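Long-range contacts in D-glycero-beta-D-manno-heptose-1,7-bisphosphate 7-phosphatase (PDB 2O2X), which removes the phosphate at C-7 of D-glycero-beta-D-manno-heptose 1,7-bisphosphate, a magnesium-dependent step in the synthesis of ADP-heptose: residues A[20-25]-A[113-118]; A[29-34]-A[72-77]. One frame throughout, in Å; residues are numbered along the deposited sequence.

Contact 1: residues A[20-25]-A[113-118]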
loop_
_atom_site.group_PDB
_atom_site.type_symbol
_atom_site.label_atom_id
_atom_site.label_comp_id
_atom_site.label_asym_id
_atom_site.label_seq_id
_atom_site.Cartn_x
_atom_site.Cartn_y
_atom_site.Cartn_z
ATOM N N GLU A 20 2.626 -11.548 0.667
ATOM C CA GLU A 20 1.946 -12.257 1.753
ATOM C C GLU A 20 0.450 -11.966 1.702
ATOM O O GLU A 20 0.030 -10.808 1.821
ATOM C CB GLU A 20 2.502 -11.746 3.086
ATOM C CG GLU A 20 1.954 -12.383 4.305
ATOM C CD GLU A 20 2.461 -11.749 5.573
ATOM O OE1 GLU A 20 3.032 -10.610 5.536
ATOM O OE2 GLU A 20 2.201 -12.365 6.625
ATOM N N ARG A 21 -0.364 -13.011 1.567
ATOM C CA ARG A 21 -1.816 -12.890 1.705
ATOM C C ARG A 21 -2.134 -12.801 3.197
ATOM O O ARG A 21 -1.556 -13.541 3.999
ATOM C CB ARG A 21 -2.519 -14.080 1.054
ATOM C CG ARG A 21 -4.020 -14.009 1.004
ATOM C CD ARG A 21 -4.557 -13.041 -0.038
ATOM N NE ARG A 21 -5.971 -13.347 -0.278
ATOM C CZ ARG A 21 -6.953 -12.920 0.497
ATOM N NH1 ARG A 21 -6.696 -12.145 1.542
ATOM N NH2 ARG A 21 -8.200 -13.253 0.227
ATOM N N ILE A 22 -2.997 -11.859 3.582
ATOM C CA ILE A 22 -3.345 -11.600 4.982
ATOM C C ILE A 22 -4.795 -11.974 5.221
ATOM O O ILE A 22 -5.688 -11.503 4.531
ATOM C CB ILE A 22 -3.194 -10.111 5.339
ATOM C CG1 ILE A 22 -1.765 -9.627 5.114
ATOM C CG2 ILE A 22 -3.630 -9.826 6.760
ATOM C CD1 ILE A 22 -0.721 -10.246 5.956
ATOM N N GLY A 23 -5.045 -12.798 6.225
ATOM C CA GLY A 23 -6.424 -13.093 6.620
ATOM C C GLY A 23 -7.015 -14.052 5.628
ATOM O O GLY A 23 -6.350 -14.511 4.695
ATOM N N GLY A 24 -8.289 -14.336 5.801
ATOM C CA GLY A 24 -8.905 -15.381 4.989
ATOM C C GLY A 24 -10.201 -14.945 4.383
ATOM O O GLY A 24 -11.067 -15.782 4.118
ATOM N N ARG A 25 -10.359 -13.639 4.167
ATOM C CA ARG A 25 -11.552 -13.147 3.499
ATOM C C ARG A 25 -11.508 -13.580 2.051
ATOM O O ARG A 25 -10.448 -13.714 1.475
ATOM C CB ARG A 25 -11.680 -11.649 3.629
ATOM C CG ARG A 25 -12.017 -11.222 5.023
ATOM C CD ARG A 25 -11.682 -9.779 5.287
ATOM N NE ARG A 25 -10.228 -9.543 5.439
ATOM C CZ ARG A 25 -9.508 -9.816 6.520
ATOM N NH1 ARG A 25 -10.053 -10.394 7.584
ATOM N NH2 ARG A 25 -8.204 -9.556 6.522
ATOM N N ASP A 113 -5.641 -7.149 3.392
ATOM C CA ASP A 113 -5.817 -8.439 2.704
ATOM C C ASP A 113 -4.575 -8.972 1.998
ATOM O O ASP A 113 -4.486 -10.155 1.667
ATOM C CB ASP A 113 -6.979 -8.297 1.754
ATOM C CG ASP A 113 -8.240 -7.908 2.491
ATOM O OD1 ASP A 113 -8.710 -8.776 3.296
ATOM O OD2 ASP A 113 -8.708 -6.751 2.346
HETATM N N MSE A 114 -3.590 -8.109 1.772
HETATM C CA MSE A 114 -2.339 -8.561 1.173
HETATM C C MSE A 114 -1.265 -7.526 1.502
HETATM O O MSE A 114 -1.559 -6.319 1.585
HETATM C CB MSE A 114 -2.491 -8.730 -0.331
HETATM C CG MSE A 114 -1.268 -9.249 -1.032
HETATM SE SE MSE A 114 -1.501 -9.711 -2.889
HETATM C CE MSE A 114 -2.351 -11.419 -2.640
ATOM N N VAL A 115 -0.043 -8.002 1.706
ATOM C CA VAL A 115 1.132 -7.123 1.864
ATOM C C VAL A 115 2.194 -7.498 0.841
ATOM O O VAL A 115 2.589 -8.672 0.774
ATOM C CB VAL A 115 1.741 -7.252 3.278
ATOM C CG1 VAL A 115 3.024 -6.414 3.415
ATOM C CG2 VAL A 115 0.720 -6.851 4.345
ATOM N N LEU A 116 2.662 -6.518 0.065
ATOM C CA LEU A 116 3.833 -6.661 -0.798
ATOM C C LEU A 116 4.876 -5.644 -0.380
ATOM O O LEU A 116 4.548 -4.500 -0.048
ATOM C CB LEU A 116 3.519 -6.519 -2.278
ATOM C CG LEU A 116 2.389 -7.430 -2.778
ATOM C CD1 LEU A 116 1.051 -6.737 -2.730
ATOM C CD2 LEU A 116 2.621 -7.819 -4.242
ATOM N N ALA A 117 6.130 -6.068 -0.348
ATOM C CA ALA A 117 7.225 -5.197 0.012
ATOM C C ALA A 117 8.447 -5.469 -0.845
ATOM O O ALA A 117 8.719 -6.628 -1.227
ATOM C CB ALA A 117 7.584 -5.360 1.481
ATOM N N CYS A 118 9.158 -4.406 -1.164
ATOM C CA CYS A 118 10.341 -4.452 -2.039
ATOM C C CYS A 118 11.532 -3.813 -1.353
ATOM O O CYS A 118 11.485 -2.631 -1.020
ATOM C CB CYS A 118 10.073 -3.754 -3.345
ATOM S SG CYS A 118 11.517 -3.930 -4.466
HETATM O O HOH W 1 -8.165 -11.454 3.636
#
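The antiparallel end of the mixed central sheet is built here, one strand in from its edge, where strand 17-21 pairs with the start of strand 114-118 and then peels away as a loop. E20 and V115 form the hydrogen-bonded pair: V115 N gives a nearly straight bond to E20 O (2.8 Å, 171°), while E20 N returns a more bent one to V115 O. R21 and M114, a selenomethionine, follow as the non-hydrogen-bonded pair, side chains on the same face, the CD of R21 lying 3.8 Å from the terminal CE of M114 as the two chains cross at about a right angle. Just beyond the strand, I22 points toward 113-118 and lays CG1 against V115 CG2 (3.8 Å), two branched side chains with helix 91-107 packed against both.

Where strand 17-21 ends, D113, the residue preceding strand 114-118, organises the turn. Its carbonyl O accepts from two donors: I22 N, which sits above the carbonyl plane, and R21 NH1, in that plane on a lone pair (3.0 Å). R21 is bent at chi2 (75°), which brings the guanidinium between D113 O and R25 O, so that NH2 also bonds R25 O (2.6 Å). The carboxylate of D113 uses the syn lone pair of OD1 in a nearly straight salt bridge to R25 NE (2.7 Å), the R25 guanidinium and D113 carboxylate planes 61° apart, and OD2 binds V75 N. One water joins R21 NH1, I22 O, R25 N and D113 OD1. An alanine in place of R21 would probably loosen the 22-25 turn, since the bonds to D113 O and R25 O and one water ligand would go. Arginine suits the spot because a single planar group can serve several acceptors; the whole is an antiparallel addition at one end of a HAD-type Rossmann-like core.

Contact 2: residues A[29-34]-A[72-77]; sequences PHLPAL and GIPVVV
At its inner end 29-34 joins the sheet, L34 pairing in parallel with V75, and around this bridge the packing is close. L34 N donates to P74 O (2.9 Å, 165°), nearly along the C=O axis, and V76 N donates to L34 O (2.9 Å, 171°) in the carbonyl plane. Proline fits at 74, for its missing N-H costs no bond in this pairing while its carbonyl still accepts. A33 is small enough to bring CB within 3.6 Å of P74 O and to rest against P74 CG and V76 CG2. I73, with CG2 anti to its backbone N, sets that methyl 3.5 Å from P32 O and also next to L34 N, while CD1 reaches P32 CD.

The outer part is looser, and both L31 and G72 are partly exposed. L31 turns CD1 to G72 O and obliquely to the CD of P74 at 4.1 Å. G72 closes helix 62-71 in a Schellman motif, its positive phi (73°) easy for glycine.

P32 O is buried without a polar partner, facing the P74 CD (3.4 Å) and the I73 methyls. Two straight backbone bonds thus fix the parallel register, whereas the side chains add no polar group, only carbon contacts with each other and with backbone oxygens, so shape rather than charge governs the fit.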
loop_
_atom_site.group_PDB
_atom_site.type_symbol
_atom_site.label_atom_id
_atom_site.label_comp_id
_atom_site.label_asym_id
_atom_site.label_seq_id
_atom_site.Cartn_x
_atom_site.Cartn_y
_atom_site.Cartn_z
ATOM N N PRO A 29 -13.462 -12.556 -8.197
ATOM C CA PRO A 29 -12.562 -11.926 -9.143
ATOM C C PRO A 29 -13.079 -10.631 -9.732
ATOM O O PRO A 29 -14.268 -10.339 -9.664
ATOM C CB PRO A 29 -12.395 -12.990 -10.225
ATOM C CG PRO A 29 -13.671 -13.729 -10.198
ATOM C CD PRO A 29 -14.113 -13.757 -8.756
ATOM N N HIS A 30 -12.153 -9.844 -10.263
ATOM C CA HIS A 30 -12.420 -8.593 -10.994
ATOM C C HIS A 30 -12.967 -7.470 -10.108
ATOM O O HIS A 30 -13.738 -6.621 -10.566
ATOM C CB HIS A 30 -13.307 -8.822 -12.232
ATOM C CG HIS A 30 -13.032 -7.863 -13.356
ATOM N ND1 HIS A 30 -11.817 -7.808 -14.009
ATOM C CD2 HIS A 30 -13.817 -6.932 -13.948
ATOM C CE1 HIS A 30 -11.865 -6.881 -14.949
ATOM N NE2 HIS A 30 -13.069 -6.338 -14.936
ATOM N N LEU A 31 -12.547 -7.466 -8.844
ATOM C CA LEU A 31 -12.836 -6.357 -7.935
ATOM C C LEU A 31 -11.722 -5.316 -8.063
ATOM O O LEU A 31 -10.547 -5.675 -8.241
ATOM C CB LEU A 31 -12.888 -6.808 -6.485
ATOM C CG LEU A 31 -14.094 -7.635 -6.059
ATOM C CD1 LEU A 31 -13.926 -8.082 -4.621
ATOM C CD2 LEU A 31 -15.355 -6.802 -6.257
ATOM N N PRO A 32 -12.074 -4.045 -7.871
ATOM C CA PRO A 32 -11.039 -3.040 -7.631
ATOM C C PRO A 32 -10.463 -3.213 -6.244
ATOM O O PRO A 32 -11.098 -3.820 -5.387
ATOM C CB PRO A 32 -11.800 -1.713 -7.687
ATOM C CG PRO A 32 -13.196 -2.034 -8.027
ATOM C CD PRO A 32 -13.419 -3.471 -7.768
ATOM N N ALA A 33 -9.249 -2.707 -6.056
ATOM C CA ALA A 33 -8.581 -2.728 -4.761
ATOM C C ALA A 33 -8.291 -1.322 -4.305
ATOM O O ALA A 33 -8.222 -0.386 -5.110
ATOM C CB ALA A 33 -7.273 -3.490 -4.851
ATOM N N LEU A 34 -8.115 -1.205 -2.999
ATOM C CA LEU A 34 -7.538 -0.031 -2.376
ATOM C C LEU A 34 -6.102 -0.354 -2.059
ATOM O O LEU A 34 -5.826 -1.132 -1.149
ATOM C CB LEU A 34 -8.289 0.378 -1.102
ATOM C CG LEU A 34 -7.692 1.570 -0.330
ATOM C CD1 LEU A 34 -7.711 2.823 -1.140
ATOM C CD2 LEU A 34 -8.437 1.755 0.978
ATOM N N GLY A 72 -16.291 -4.470 1.031
ATOM C CA GLY A 72 -15.844 -5.743 0.480
ATOM C C GLY A 72 -14.760 -5.637 -0.579
ATOM O O GLY A 72 -14.609 -6.545 -1.366
ATOM N N ILE A 73 -13.982 -4.537 -0.516
ATOM C CA ILE A 73 -12.891 -4.193 -1.431
ATOM C C ILE A 73 -11.572 -4.611 -0.779
ATOM O O ILE A 73 -11.324 -4.206 0.360
ATOM C CB ILE A 73 -12.914 -2.640 -1.684
ATOM C CG1 ILE A 73 -14.178 -2.301 -2.494
ATOM C CG2 ILE A 73 -11.660 -2.104 -2.355
ATOM C CD1 ILE A 73 -14.355 -3.187 -3.709
ATOM N N PRO A 74 -10.756 -5.436 -1.471
ATOM C CA PRO A 74 -9.490 -5.805 -0.835
ATOM C C PRO A 74 -8.582 -4.586 -0.604
ATOM O O PRO A 74 -8.511 -3.676 -1.461
ATOM C CB PRO A 74 -8.846 -6.766 -1.835
ATOM C CG PRO A 74 -9.529 -6.517 -3.091
ATOM C CD PRO A 74 -10.887 -6.032 -2.811
ATOM N N VAL A 75 -7.906 -4.592 0.539
ATOM C CA VAL A 75 -6.926 -3.578 0.894
ATOM C C VAL A 75 -5.541 -4.177 0.778
ATOM O O VAL A 75 -5.225 -5.180 1.414
ATOM C CB VAL A 75 -7.187 -3.026 2.300
ATOM C CG1 VAL A 75 -6.104 -2.024 2.684
ATOM C CG2 VAL A 75 -8.611 -2.398 2.410
ATOM N N VAL A 76 -4.723 -3.588 -0.088
ATOM C CA VAL A 76 -3.424 -4.124 -0.449
ATOM C C VAL A 76 -2.334 -3.137 -0.080
ATOM O O VAL A 76 -2.300 -2.012 -0.580
ATOM C CB VAL A 76 -3.336 -4.469 -1.950
ATOM C CG1 VAL A 76 -1.979 -5.027 -2.298
ATOM C CG2 VAL A 76 -4.456 -5.452 -2.352
ATOM N N VAL A 77 -1.452 -3.560 0.834
ATOM C CA VAL A 77 -0.323 -2.722 1.268
ATOM C C VAL A 77 0.810 -2.938 0.290
ATOM O O VAL A 77 1.182 -4.079 0.033
ATOM C CB VAL A 77 0.112 -3.064 2.692
ATOM C CG1 VAL A 77 1.340 -2.214 3.093
ATOM C CG2 VAL A 77 -1.047 -2.833 3.680
#

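In the fold
From the N terminus, the chain runs along strand 17-21 into the turn at 22-25, and contact 1 closes a loop of 87 residues when it meets 113-118. Contact 2 is nested inside that loop: the chain passes 29-34, enters strand 34-36, and returns through helix 62-71 to 72-77. The two contacts share the sheet, for strand 75-80 lies between strands 114-118 and 34-36. They also touch directly, D113 N approaching V75 O at 2.8 Å and L116 CD1 packing on V76 CG1. Contact 1 thereby joins the antiparallel N-terminal strands to the parallel core, and contact 2 joins two central strands within it.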